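Side-chain contacts in VC0179-like protein (Escherichia coli, PDB 4XJ6), which is a dinucleotide cyclase, a bacterial homologue of cyclic GMP-AMP synthase that probably joins two nucleoside triphosphates with the help of magnesium ions: residues F107-Q110 against G111-Y115; H149-L152 against L153-D157; G273-R276 against S277-R280; G293-S297 against I298-T302. One frame throughout, in Å; residues are numbered along the deposited sequence.

Contact 1. Residues F107-Q110 against G111-Y115. With GH3 (3'-deoxy-guanosine-5'-triphosphate), chain D; GH3 (3'-deoxy-guanosine-5'-triphosphate), chain E.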
loop_
_atom_site.group_PDB
_atom_site.type_symbol
_atom_site.label_atom_id
_atom_site.label_comp_id
_atom_site.label_asym_id
_atom_site.label_seq_id
_atom_site.Cartn_x
_atom_site.Cartn_y
_atom_site.Cartn_z
ATOM N N PHE A 107 13.811 -7.589 -1.930
ATOM C CA PHE A 107 12.389 -7.409 -1.662
ATOM C C PHE A 107 12.150 -6.953 -0.229
ATOM O O PHE A 107 12.618 -7.580 0.719
ATOM C CB PHE A 107 11.622 -8.705 -1.934
ATOM C CG PHE A 107 11.836 -9.258 -3.313
ATOM C CD1 PHE A 107 11.076 -8.808 -4.380
ATOM C CD2 PHE A 107 12.795 -10.230 -3.541
ATOM C CE1 PHE A 107 11.270 -9.316 -5.647
ATOM C CE2 PHE A 107 12.991 -10.742 -4.808
ATOM C CZ PHE A 107 12.228 -10.285 -5.862
ATOM N N TRP A 108 11.425 -5.848 -0.083
ATOM C CA TRP A 108 11.070 -5.321 1.228
ATOM C C TRP A 108 9.646 -4.788 1.214
ATOM O O TRP A 108 9.277 -3.994 0.348
ATOM C CB TRP A 108 12.046 -4.223 1.663
ATOM C CG TRP A 108 13.430 -4.729 1.939
ATOM C CD1 TRP A 108 13.790 -5.654 2.874
ATOM C CD2 TRP A 108 14.642 -4.329 1.283
ATOM N NE1 TRP A 108 15.148 -5.861 2.837
ATOM C CE2 TRP A 108 15.695 -5.058 1.867
ATOM C CE3 TRP A 108 14.940 -3.425 0.256
ATOM C CZ2 TRP A 108 17.019 -4.917 1.465
ATOM C CZ3 TRP A 108 16.257 -3.287 -0.145
ATOM C CH2 TRP A 108 17.281 -4.029 0.460
ATOM N N THR A 109 8.850 -5.230 2.179
ATOM C CA THR A 109 7.460 -4.809 2.284
ATOM C C THR A 109 7.343 -3.406 2.875
ATOM O O THR A 109 7.999 -3.076 3.864
ATOM C CB THR A 109 6.644 -5.797 3.141
ATOM O OG1 THR A 109 6.786 -7.120 2.610
ATOM C CG2 THR A 109 5.174 -5.418 3.148
ATOM N N GLN A 110 6.512 -2.577 2.251
ATOM C CA GLN A 110 6.192 -1.262 2.790
ATOM C C GLN A 110 4.713 -1.236 3.163
ATOM O O GLN A 110 3.990 -2.198 2.914
ATOM C CB GLN A 110 6.524 -0.165 1.775
ATOM C CG GLN A 110 5.576 -0.124 0.592
ATOM C CD GLN A 110 6.145 0.615 -0.599
ATOM O OE1 GLN A 110 7.210 0.266 -1.110
ATOM N NE2 GLN A 110 5.434 1.639 -1.054
ATOM N N GLY A 111 4.262 -0.147 3.772
ATOM C CA GLY A 111 2.848 0.008 4.057
ATOM C C GLY A 111 2.346 -0.733 5.283
ATOM O O GLY A 111 3.124 -1.105 6.163
ATOM N N SER A 112 1.034 -0.958 5.319
ATOM C CA SER A 112 0.336 -1.431 6.513
ATOM C C SER A 112 0.738 -2.833 6.964
ATOM O O SER A 112 0.566 -3.184 8.130
ATOM C CB SER A 112 -1.177 -1.394 6.280
ATOM O OG SER A 112 -1.570 -2.337 5.298
ATOM N N PHE A 113 1.263 -3.638 6.047
ATOM C CA PHE A 113 1.703 -4.980 6.413
ATOM C C PHE A 113 3.067 -4.916 7.083
ATOM O O PHE A 113 3.515 -5.890 7.688
ATOM C CB PHE A 113 1.757 -5.898 5.190
ATOM C CG PHE A 113 1.893 -7.356 5.532
ATOM C CD1 PHE A 113 0.799 -8.079 5.982
ATOM C CD2 PHE A 113 3.109 -8.008 5.399
ATOM C CE1 PHE A 113 0.915 -9.421 6.297
ATOM C CE2 PHE A 113 3.231 -9.354 5.713
ATOM C CZ PHE A 113 2.131 -10.060 6.161
ATOM N N GLN A 114 3.718 -3.762 6.976
ATOM C CA GLN A 114 5.042 -3.575 7.554
ATOM C C GLN A 114 4.972 -2.911 8.928
ATOM O O GLN A 114 5.677 -3.319 9.850
ATOM C CB GLN A 114 5.926 -2.757 6.607
ATOM C CG GLN A 114 7.343 -2.532 7.117
ATOM C CD GLN A 114 8.106 -3.828 7.342
ATOM O OE1 GLN A 114 7.828 -4.848 6.708
ATOM N NE2 GLN A 114 9.074 -3.794 8.251
ATOM N N TYR A 115 4.127 -1.892 9.073
ATOM C CA TYR A 115 3.962 -1.253 10.380
ATOM C C TYR A 115 2.637 -1.628 11.045
ATOM O O TYR A 115 2.104 -0.863 11.848
ATOM C CB TYR A 115 4.084 0.276 10.281
ATOM C CG TYR A 115 3.481 0.918 9.050
ATOM C CD1 TYR A 115 2.102 0.998 8.880
ATOM C CD2 TYR A 115 4.293 1.483 8.074
ATOM C CE1 TYR A 115 1.556 1.599 7.758
ATOM C CE2 TYR A 115 3.757 2.086 6.954
ATOM C CZ TYR A 115 2.390 2.142 6.799
ATOM O OH TYR A 115 1.858 2.743 5.679
HETATM P PG GH3 D . -3.622 -0.113 3.479
HETATM O O1G GH3 D . -4.938 0.562 3.184
HETATM O O2G GH3 D . -2.982 -0.613 2.208
HETATM O O3G GH3 D . -3.856 -1.288 4.395
HETATM O O3B GH3 D . -2.672 0.969 4.202
HETATM P PB GH3 D . -1.187 1.316 3.673
HETATM O O1B GH3 D . -0.374 1.884 4.809
HETATM O O2B GH3 D . -0.477 0.098 3.137
HETATM O O3A GH3 D . -1.405 2.451 2.546
HETATM P PA GH3 D . -1.102 2.211 0.985
HETATM O O1A GH3 D . -2.002 3.108 0.167
HETATM O O2A GH3 D . -1.278 0.766 0.591
HETATM O "O5'" GH3 D . 0.434 2.635 0.760
HETATM C "C5'" GH3 D . 1.492 1.774 1.114
HETATM C "C4'" GH3 D . 2.788 2.570 1.173
HETATM O "O4'" GH3 D . 2.934 3.316 -0.017
HETATM C "C3'" GH3 D . 2.836 3.567 2.316
HETATM C "C2'" GH3 D . 3.654 4.706 1.746
HETATM O "O2'" GH3 D . 5.005 4.555 2.114
HETATM C "C1'" GH3 D . 3.518 4.577 0.239
HETATM N N9 GH3 D . 2.593 5.612 -0.243
HETATM C C8 GH3 D . 1.294 5.397 -0.623
HETATM N N7 GH3 D . 0.753 6.576 -1.013
HETATM C C5 GH3 D . 1.702 7.537 -0.894
HETATM C C6 GH3 D . 1.690 8.901 -1.156
HETATM O O6 GH3 D . 0.669 9.436 -1.582
HETATM N N1 GH3 D . 2.826 9.648 -0.936
HETATM C C2 GH3 D . 3.969 9.045 -0.459
HETATM N N2 GH3 D . 5.065 9.774 -0.249
HETATM N N3 GH3 D . 3.974 7.689 -0.200
HETATM C C4 GH3 D . 2.863 6.945 -0.412
HETATM O O3A GH3 E . -3.290 2.868 -5.872
HETATM P PA GH3 E . -2.007 3.791 -6.173
HETATM O O1A GH3 E . -2.098 5.040 -5.329
HETATM O O2A GH3 E . -1.874 4.124 -7.641
HETATM O "O5'" GH3 E . -0.766 2.903 -5.659
HETATM C "C5'" GH3 E . -0.969 1.859 -4.733
HETATM C "C4'" GH3 E . 0.381 1.346 -4.259
HETATM O "O4'" GH3 E . 1.409 2.102 -4.860
HETATM C "C3'" GH3 E . 0.597 1.466 -2.759
HETATM C "C2'" GH3 E . 2.091 1.723 -2.636
HETATM O "O2'" GH3 E . 2.774 0.516 -2.387
HETATM C "C1'" GH3 E . 2.515 2.266 -3.989
HETATM N N9 GH3 E . 2.734 3.715 -3.875
HETATM C C8 GH3 E . 1.770 4.654 -4.142
HETATM N N7 GH3 E . 2.304 5.877 -3.951
HETATM C C5 GH3 E . 3.595 5.731 -3.580
HETATM C C6 GH3 E . 4.572 6.665 -3.271
HETATM O O6 GH3 E . 4.307 7.865 -3.316
HETATM N N1 GH3 E . 5.833 6.241 -2.914
HETATM C C2 GH3 E . 6.112 4.891 -2.867
HETATM N N2 GH3 E . 7.337 4.493 -2.521
HETATM N N3 GH3 E . 5.131 3.965 -3.177
HETATM C C4 GH3 E . 3.888 4.375 -3.529
HETATM O O HOH W 1 1.524 -3.553 2.990
#
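Thr109 and Gln110, on strand 106-110, meet the turn that follows, where the chain swings round at Gly111 with a positive phi of 80°. Residues 112-114 take helical backbone angles, and Gly111 O gathers two amides, Gln114 N at 2.8 Å and Tyr115 N. A water joins the two segments, 2.8 Å from Gln110 O and 3.1 Å from Phe113 N. Among the side chains, Thr109 CG2 sits at the edge of the Phe113 ring, 4.0 Å from CD2. Phe113 gets there with CG anti to its backbone N (chi1 -167°). Thr109 OG1 is engaged on its own account by Arg34 and Asp132, while the bent chain of Gln114 folds along the carbonyl of Thr109. Tyr115 lays one ring face over Gly111 O and extends its hydroxyl to the nucleotide of chain D, with OH 2.5 Å from O1B. Ser112 grips the same triphosphate twice: its N is 2.9 Å from O2B, nearly straight at 161°, and its OG is 2.7 Å from O3G. Gln110 NE2 donates to the sugar O4' of this nucleotide at 3.2 Å, while OE1 pairs with Tyr195. The Gly-Ser pair after the strand matches the phosphate-binding motif of nucleotidyltransferases. Backbone and hydroxyl donors thus hold the beta and gamma phosphates, while the side-chain amide of Gln110 also lies against the chain E nucleotide.

Contact 2. Residues H149-L152 against L153-D157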
loop_
_atom_site.group_PDB
_atom_site.type_symbol
_atom_site.label_atom_id
_atom_site.label_comp_id
_atom_site.label_asym_id
_atom_site.label_seq_id
_atom_site.Cartn_x
_atom_site.Cartn_y
_atom_site.Cartn_z
ATOM N N HIS A 149 14.092 2.388 -16.811
ATOM C CA HIS A 149 12.920 2.108 -15.991
ATOM C C HIS A 149 11.970 1.131 -16.678
ATOM O O HIS A 149 11.339 0.308 -16.019
ATOM C CB HIS A 149 12.180 3.406 -15.650
ATOM C CG HIS A 149 11.377 3.964 -16.785
ATOM N ND1 HIS A 149 10.004 4.083 -16.737
ATOM C CD2 HIS A 149 11.752 4.430 -18.000
ATOM C CE1 HIS A 149 9.568 4.602 -17.870
ATOM N NE2 HIS A 149 10.608 4.820 -18.656
ATOM N N THR A 150 11.885 1.213 -18.002
ATOM C CA THR A 150 10.998 0.346 -18.774
ATOM C C THR A 150 11.402 -1.118 -18.641
ATOM O O THR A 150 10.548 -1.998 -18.506
ATOM C CB THR A 150 10.992 0.734 -20.261
ATOM O OG1 THR A 150 10.567 2.095 -20.398
ATOM C CG2 THR A 150 10.055 -0.170 -21.050
ATOM N N LEU A 151 12.708 -1.368 -18.681
ATOM C CA LEU A 151 13.247 -2.715 -18.544
ATOM C C LEU A 151 12.789 -3.353 -17.238
ATOM O O LEU A 151 12.226 -4.451 -17.233
ATOM C CB LEU A 151 14.777 -2.682 -18.612
ATOM C CG LEU A 151 15.556 -3.975 -18.885
ATOM C CD1 LEU A 151 16.933 -3.640 -19.439
ATOM C CD2 LEU A 151 15.692 -4.841 -17.640
ATOM N N LEU A 152 13.040 -2.654 -16.135
ATOM C CA LEU A 152 12.702 -3.145 -14.803
ATOM C C LEU A 152 11.200 -3.322 -14.631
ATOM O O LEU A 152 10.744 -4.261 -13.979
ATOM C CB LEU A 152 13.240 -2.186 -13.740
ATOM C CG LEU A 152 14.739 -1.891 -13.806
ATOM C CD1 LEU A 152 15.102 -0.764 -12.856
ATOM C CD2 LEU A 152 15.515 -3.148 -13.478
ATOM N N LEU A 153 10.437 -2.408 -15.219
ATOM C CA LEU A 153 8.981 -2.466 -15.150
ATOM C C LEU A 153 8.434 -3.652 -15.934
ATOM O O LEU A 153 7.471 -4.293 -15.515
ATOM C CB LEU A 153 8.365 -1.164 -15.667
ATOM C CG LEU A 153 8.466 0.041 -14.731
ATOM C CD1 LEU A 153 7.968 1.301 -15.427
ATOM C CD2 LEU A 153 7.696 -0.219 -13.440
ATOM N N LEU A 154 9.055 -3.943 -17.073
ATOM C CA LEU A 154 8.652 -5.082 -17.894
ATOM C C LEU A 154 8.994 -6.410 -17.227
ATOM O O LEU A 154 8.348 -7.425 -17.482
ATOM C CB LEU A 154 9.307 -5.009 -19.273
ATOM C CG LEU A 154 8.662 -4.047 -20.271
ATOM C CD1 LEU A 154 9.399 -4.083 -21.603
ATOM C CD2 LEU A 154 7.185 -4.374 -20.454
ATOM N N LEU A 155 10.016 -6.398 -16.376
ATOM C CA LEU A 155 10.396 -7.593 -15.631
ATOM C C LEU A 155 9.414 -7.864 -14.497
ATOM O O LEU A 155 9.141 -9.016 -14.161
ATOM C CB LEU A 155 11.813 -7.458 -15.076
ATOM C CG LEU A 155 12.931 -7.397 -16.117
ATOM C CD1 LEU A 155 14.286 -7.439 -15.437
ATOM C CD2 LEU A 155 12.798 -8.527 -17.127
ATOM N N VAL A 156 8.890 -6.795 -13.909
ATOM C CA VAL A 156 7.854 -6.918 -12.894
ATOM C C VAL A 156 6.573 -7.423 -13.541
ATOM O O VAL A 156 5.916 -8.328 -13.020
ATOM C CB VAL A 156 7.592 -5.578 -12.184
ATOM C CG1 VAL A 156 6.340 -5.665 -11.333
ATOM C CG2 VAL A 156 8.792 -5.182 -11.337
ATOM N N ASP A 157 6.230 -6.834 -14.684
ATOM C CA ASP A 157 5.054 -7.244 -15.440
ATOM C C ASP A 157 5.158 -8.708 -15.842
ATOM O O ASP A 157 4.185 -9.454 -15.752
ATOM C CB ASP A 157 4.876 -6.370 -16.681
ATOM C CG ASP A 157 4.412 -4.968 -16.347
ATOM O OD1 ASP A 157 4.121 -4.705 -15.163
ATOM O OD2 ASP A 157 4.324 -4.136 -17.274
#
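Leu151 and Leu155 run alongside each other, both ends leaning in one direction, their methyls CD2 and CD1 3.7 Å apart, one helical turn from each other. A chi1 of -163° swings Leu151 CG to the far side of CB from its own nitrogen, which brings CD2 forward along the helix to meet Leu155. Thr150 and Leu154 make a similar parallel pair on another side, Thr150 CG2 resting 4.0 Å from Leu154 CD1. His149 and Leu153 approach aslant instead: Leu153 CD1 comes within 3.7 Å of His149 ND1, a nitrogen that is buried here and has no polar partner in the model. Thr150 OG1 sits 3.2 Å over one face of the His149 imidazole, off its centre. Behind these pairs run the i to i+4 backbone bonds of the first turns of helix 149-166. Leu153 N bonds to His149 O at 3.0 Å, Leu154 N to Thr150 O at 2.8 Å, and Val156 N to Leu152 O at 3.1 Å; Leu155 N reaches Leu151 O less straight, at 138°, and also leans weakly on Leu152 O. Further out, Asp157 makes a salt bridge with Arg246. The helix is wedged among its neighbours: Leu155 packs on helices 24-57 and 79-90, Thr150 and Leu154 on helix 79-90, and Leu152, Leu153 and Val156 on Met194 of strand 188-198 in the nucleotidyltransferase sheet.

Contact 3. Residues G273-R276 against S277-R280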
loop_
_atom_site.group_PDB
_atom_site.type_symbol
_atom_site.label_atom_id
_atom_site.label_comp_id
_atom_site.label_asym_id
_atom_site.label_seq_id
_atom_site.Cartn_x
_atom_site.Cartn_y
_atom_site.Cartn_z
ATOM N N GLY A 273 0.555 3.727 21.780
ATOM C CA GLY A 273 0.149 2.553 21.030
ATOM C C GLY A 273 -1.260 2.629 20.469
ATOM O O GLY A 273 -1.594 1.915 19.525
ATOM N N HIS A 274 -2.084 3.502 21.043
ATOM C CA HIS A 274 -3.476 3.638 20.620
ATOM C C HIS A 274 -3.590 4.273 19.235
ATOM O O HIS A 274 -4.669 4.291 18.641
ATOM C CB HIS A 274 -4.270 4.464 21.637
ATOM C CG HIS A 274 -3.735 5.847 21.843
ATOM N ND1 HIS A 274 -2.714 6.125 22.727
ATOM C CD2 HIS A 274 -4.081 7.032 21.285
ATOM C CE1 HIS A 274 -2.452 7.419 22.701
ATOM N NE2 HIS A 274 -3.266 7.992 21.835
ATOM N N LEU A 275 -2.476 4.793 18.728
ATOM C CA LEU A 275 -2.443 5.405 17.405
ATOM C C LEU A 275 -2.749 4.387 16.313
ATOM O O LEU A 275 -3.467 4.685 15.359
ATOM C CB LEU A 275 -1.086 6.051 17.140
ATOM C CG LEU A 275 -0.927 6.651 15.743
ATOM C CD1 LEU A 275 -1.939 7.767 15.538
ATOM C CD2 LEU A 275 0.488 7.155 15.522
ATOM N N ARG A 276 -2.191 3.188 16.447
ATOM C CA ARG A 276 -2.460 2.124 15.490
ATOM C C ARG A 276 -3.927 1.724 15.537
ATOM O O ARG A 276 -4.539 1.459 14.503
ATOM C CB ARG A 276 -1.571 0.910 15.758
ATOM C CG ARG A 276 -0.171 1.033 15.180
ATOM C CD ARG A 276 0.597 -0.275 15.288
ATOM N NE ARG A 276 1.966 -0.144 14.798
ATOM C CZ ARG A 276 3.006 0.167 15.565
ATOM N NH1 ARG A 276 2.833 0.379 16.862
ATOM N NH2 ARG A 276 4.218 0.267 15.038
ATOM N N SER A 277 -4.485 1.690 16.744
ATOM C CA SER A 277 -5.885 1.335 16.931
ATOM C C SER A 277 -6.806 2.334 16.236
ATOM O O SER A 277 -7.669 1.946 15.453
ATOM C CB SER A 277 -6.229 1.251 18.424
ATOM O OG SER A 277 -5.458 0.262 19.090
ATOM N N VAL A 278 -6.610 3.621 16.516
ATOM C CA VAL A 278 -7.463 4.660 15.943
ATOM C C VAL A 278 -7.243 4.815 14.436
ATOM O O VAL A 278 -8.138 5.265 13.719
ATOM C CB VAL A 278 -7.238 6.026 16.631
ATOM C CG1 VAL A 278 -7.560 5.936 18.115
ATOM C CG2 VAL A 278 -5.816 6.497 16.432
ATOM N N CYS A 279 -6.058 4.442 13.958
ATOM C CA CYS A 279 -5.778 4.461 12.524
ATOM C C CYS A 279 -6.465 3.282 11.849
ATOM O O CYS A 279 -7.004 3.412 10.752
ATOM C CB CYS A 279 -4.272 4.429 12.253
ATOM S SG CYS A 279 -3.434 6.019 12.473
ATOM N N ARG A 280 -6.440 2.132 12.519
ATOM C CA ARG A 280 -7.156 0.948 12.055
ATOM C C ARG A 280 -8.650 1.228 11.952
ATOM O O ARG A 280 -9.296 0.873 10.965
ATOM C CB ARG A 280 -6.926 -0.236 12.997
ATOM C CG ARG A 280 -5.603 -0.962 12.818
ATOM C CD ARG A 280 -5.529 -2.155 13.759
ATOM N NE ARG A 280 -4.330 -2.957 13.543
ATOM C CZ ARG A 280 -4.215 -3.882 12.598
ATOM N NH1 ARG A 280 -5.226 -4.118 11.772
ATOM N NH2 ARG A 280 -3.088 -4.569 12.473
#
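His274, whose carbonyl oxygen takes the N-H of Val278, sets its imidazole ring against that of His313, the planes at about 70° and the two NE2 atoms hydrogen-bonded. Both guanidinium groups also work outward: Arg276 NE donates to Tyr115 O, and Arg280 bonds Leu118 O through NH1 and forms a salt bridge to Asp116 through NH2. Both arginine chains run straight out to NE, and Arg280 CG passes 3.1 Å from Arg276 O before its chain leaves the helix. These are the opening two turns or so of helix 274-289, laid out in the usual i to i+4 pattern. Val278 N lies 3.0 Å from His274 O in an almost straight bond of 168°, Cys279 N 3.0 Å from Leu275 O, and Arg280 N 2.8 Å from Arg276 O. On the inner side Leu275 carries the apolar contact. A trans first torsion (177°) turns its CD1 along the helix, 3.8 Å from Cys279 SG and 4.2 Å from Val278 CG2; the Leu275 side chain lies roughly perpendicular to that of Val278. Val278 CG2 is pressed to 3.2 Å from Leu275 O, a tight approach. Leu275 faces helices 257-271 and 297-310, whereas Val278 faces Val304 of helix 297-310 and Thr321, Met322 and Ile325 of helix 318-335.

Contact 4. Residues G293-S297 against I298-T302. With GH3 (3'-deoxy-guanosine-5'-triphosphate), chain D.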
loop_
_atom_site.group_PDB
_atom_site.type_symbol
_atom_site.label_atom_id
_atom_site.label_comp_id
_atom_site.label_asym_id
_atom_site.label_seq_id
_atom_site.Cartn_x
_atom_site.Cartn_y
_atom_site.Cartn_z
ATOM N N GLY A 293 -12.280 3.374 -3.476
ATOM C CA GLY A 293 -11.964 4.788 -3.406
ATOM C C GLY A 293 -11.975 5.333 -1.992
ATOM O O GLY A 293 -11.762 4.595 -1.030
ATOM N N GLY A 294 -12.234 6.631 -1.869
ATOM C CA GLY A 294 -12.173 7.304 -0.585
ATOM C C GLY A 294 -10.767 7.794 -0.310
ATOM O O GLY A 294 -9.863 7.562 -1.110
ATOM N N PRO A 295 -10.568 8.472 0.829
ATOM C CA PRO A 295 -9.247 9.000 1.173
ATOM C C PRO A 295 -8.219 7.887 1.376
ATOM O O PRO A 295 -8.541 6.826 1.924
ATOM C CB PRO A 295 -9.500 9.745 2.481
ATOM C CG PRO A 295 -10.668 9.052 3.080
ATOM C CD PRO A 295 -11.544 8.691 1.910
ATOM N N SER A 296 -6.991 8.125 0.928
ATOM C CA SER A 296 -5.928 7.140 1.067
ATOM C C SER A 296 -5.607 6.867 2.534
ATOM O O SER A 296 -5.882 7.691 3.408
ATOM C CB SER A 296 -4.665 7.609 0.346
ATOM O OG SER A 296 -4.161 8.801 0.932
ATOM N N SER A 297 -5.026 5.701 2.793
ATOM C CA SER A 297 -4.618 5.335 4.141
ATOM C C SER A 297 -3.587 6.311 4.693
ATOM O O SER A 297 -3.618 6.650 5.873
ATOM C CB SER A 297 -4.050 3.914 4.165
ATOM O OG SER A 297 -5.070 2.953 3.968
ATOM N N ILE A 298 -2.684 6.772 3.834
ATOM C CA ILE A 298 -1.600 7.649 4.270
ATOM C C ILE A 298 -2.127 9.015 4.717
ATOM O O ILE A 298 -1.632 9.595 5.685
ATOM C CB ILE A 298 -0.529 7.825 3.155
ATOM C CG1 ILE A 298 0.632 8.688 3.647
ATOM C CG2 ILE A 298 -1.124 8.405 1.879
ATOM C CD1 ILE A 298 1.352 8.098 4.825
ATOM N N SER A 299 -3.145 9.518 4.027
ATOM C CA SER A 299 -3.710 10.819 4.358
ATOM C C SER A 299 -4.505 10.729 5.653
ATOM O O SER A 299 -4.526 11.668 6.449
ATOM C CB SER A 299 -4.602 11.328 3.230
ATOM O OG SER A 299 -5.826 10.625 3.205
ATOM N N LEU A 300 -5.163 9.592 5.851
ATOM C CA LEU A 300 -5.895 9.331 7.083
ATOM C C LEU A 300 -4.945 9.261 8.270
ATOM O O LEU A 300 -5.201 9.850 9.319
ATOM C CB LEU A 300 -6.690 8.029 6.976
ATOM C CG LEU A 300 -7.989 8.065 6.171
ATOM C CD1 LEU A 300 -8.677 6.707 6.203
ATOM C CD2 LEU A 300 -8.908 9.150 6.705
ATOM N N MET A 301 -3.852 8.527 8.093
ATOM C CA MET A 301 -2.838 8.388 9.132
ATOM C C MET A 301 -2.231 9.739 9.506
ATOM O O MET A 301 -2.086 10.056 10.685
ATOM C CB MET A 301 -1.733 7.432 8.680
ATOM C CG MET A 301 -2.181 5.985 8.541
ATOM S SD MET A 301 -1.081 5.007 7.502
ATOM C CE MET A 301 0.367 4.866 8.547
ATOM N N THR A 302 -1.884 10.530 8.494
ATOM C CA THR A 302 -1.244 11.824 8.711
ATOM C C THR A 302 -2.179 12.807 9.405
ATOM O O THR A 302 -1.752 13.594 10.246
ATOM C CB THR A 302 -0.767 12.443 7.383
ATOM O OG1 THR A 302 0.003 11.479 6.653
ATOM C CG2 THR A 302 0.084 13.682 7.642
HETATM P PG GH3 D . -3.622 -0.113 3.479
HETATM O O1G GH3 D . -4.938 0.562 3.184
HETATM O O2G GH3 D . -2.982 -0.613 2.208
HETATM O O3G GH3 D . -3.856 -1.288 4.395
HETATM O O3B GH3 D . -2.672 0.969 4.202
HETATM P PB GH3 D . -1.187 1.316 3.673
HETATM O O1B GH3 D . -0.374 1.884 4.809
HETATM O O2B GH3 D . -0.477 0.098 3.137
HETATM O O3A GH3 D . -1.405 2.451 2.546
HETATM P PA GH3 D . -1.102 2.211 0.985
HETATM O O1A GH3 D . -2.002 3.108 0.167
HETATM O O2A GH3 D . -1.278 0.766 0.591
HETATM O "O5'" GH3 D . 0.434 2.635 0.760
HETATM C "C5'" GH3 D . 1.492 1.774 1.114
HETATM C "C4'" GH3 D . 2.788 2.570 1.173
HETATM O "O4'" GH3 D . 2.934 3.316 -0.017
HETATM C "C3'" GH3 D . 2.836 3.567 2.316
HETATM C "C2'" GH3 D . 3.654 4.706 1.746
HETATM O "O2'" GH3 D . 5.005 4.555 2.114
HETATM C "C1'" GH3 D . 3.518 4.577 0.239
HETATM N N9 GH3 D . 2.593 5.612 -0.243
HETATM C C8 GH3 D . 1.294 5.397 -0.623
HETATM N N7 GH3 D . 0.753 6.576 -1.013
HETATM C C5 GH3 D . 1.702 7.537 -0.894
HETATM C C6 GH3 D . 1.690 8.901 -1.156
HETATM O O6 GH3 D . 0.669 9.436 -1.582
HETATM N N1 GH3 D . 2.826 9.648 -0.936
HETATM C C2 GH3 D . 3.969 9.045 -0.459
HETATM N N2 GH3 D . 5.065 9.774 -0.249
HETATM N N3 GH3 D . 3.974 7.689 -0.200
HETATM C C4 GH3 D . 2.863 6.945 -0.412
#
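Ser296 O draws two donors from the same face of its plane: Leu300 N at 3.2 Å and Ser299 OG at 2.9 Å. Ser296 is also the N-cap of helix 297-310, its OG accepting Ser299 N in a weak capping bond of 3.3 Å. The hydroxyl reaches that amide because OG stands between backbone N and carbonyl carbon (chi1 63°), a placement that also brings it 3.2 Å from Ile298 CG2. One residue on, Ser297 O takes Met301 N at 2.9 Å in a fairly straight bond (162°), and Met301 CG and SD lie alongside the same carbonyl. Ile298 O is doubly used as well: Thr302 OG1 lies 2.7 Å from Ile298 O, and the backbone N of Thr302 comes from the opposite face of its plane. Before the cap, Pro295 CG meets Leu300 CD2 at 4.0 Å, the two side chains slanting across each other and both packing on Met366 of helix 357-377. The Ser297 hydroxyl is directed at the gamma phosphate of the chain D nucleotide, a bond to O1G that is doubtful in detail, since OG lies too close to another atom of the model. Ile298 CG2 lies close to N7 of the base. Lys283 and Asp344 also bind this nucleotide. The start of helix 297-310 lies beside the triphosphate, so its partly positive end would probably help to stabilise the negative phosphates.

Contacts 1 and 4 close on the chain D nucleotide from different parts of the fold, the turn after a nucleotidyltransferase strand and the start of a helix in the C-terminal family region, and Tyr115 CE1 packs against Met301 CE at 3.6 Å. Contact 3 joins contact 1 through Arg276 and contact 4 through Cys279, which touches Met301 where two successive helices meet. Contact 2 stands apart, its centre about 36 Å from that of contact 3 on the opposite side of the chain's centre. Contacts 1, 2 and 4 are all buried, contact 3 only partly, with its arginines directed outward; contact 2 is leucine packing, whereas contacts 1 and 4 are buried round polar donors to the nucleotide.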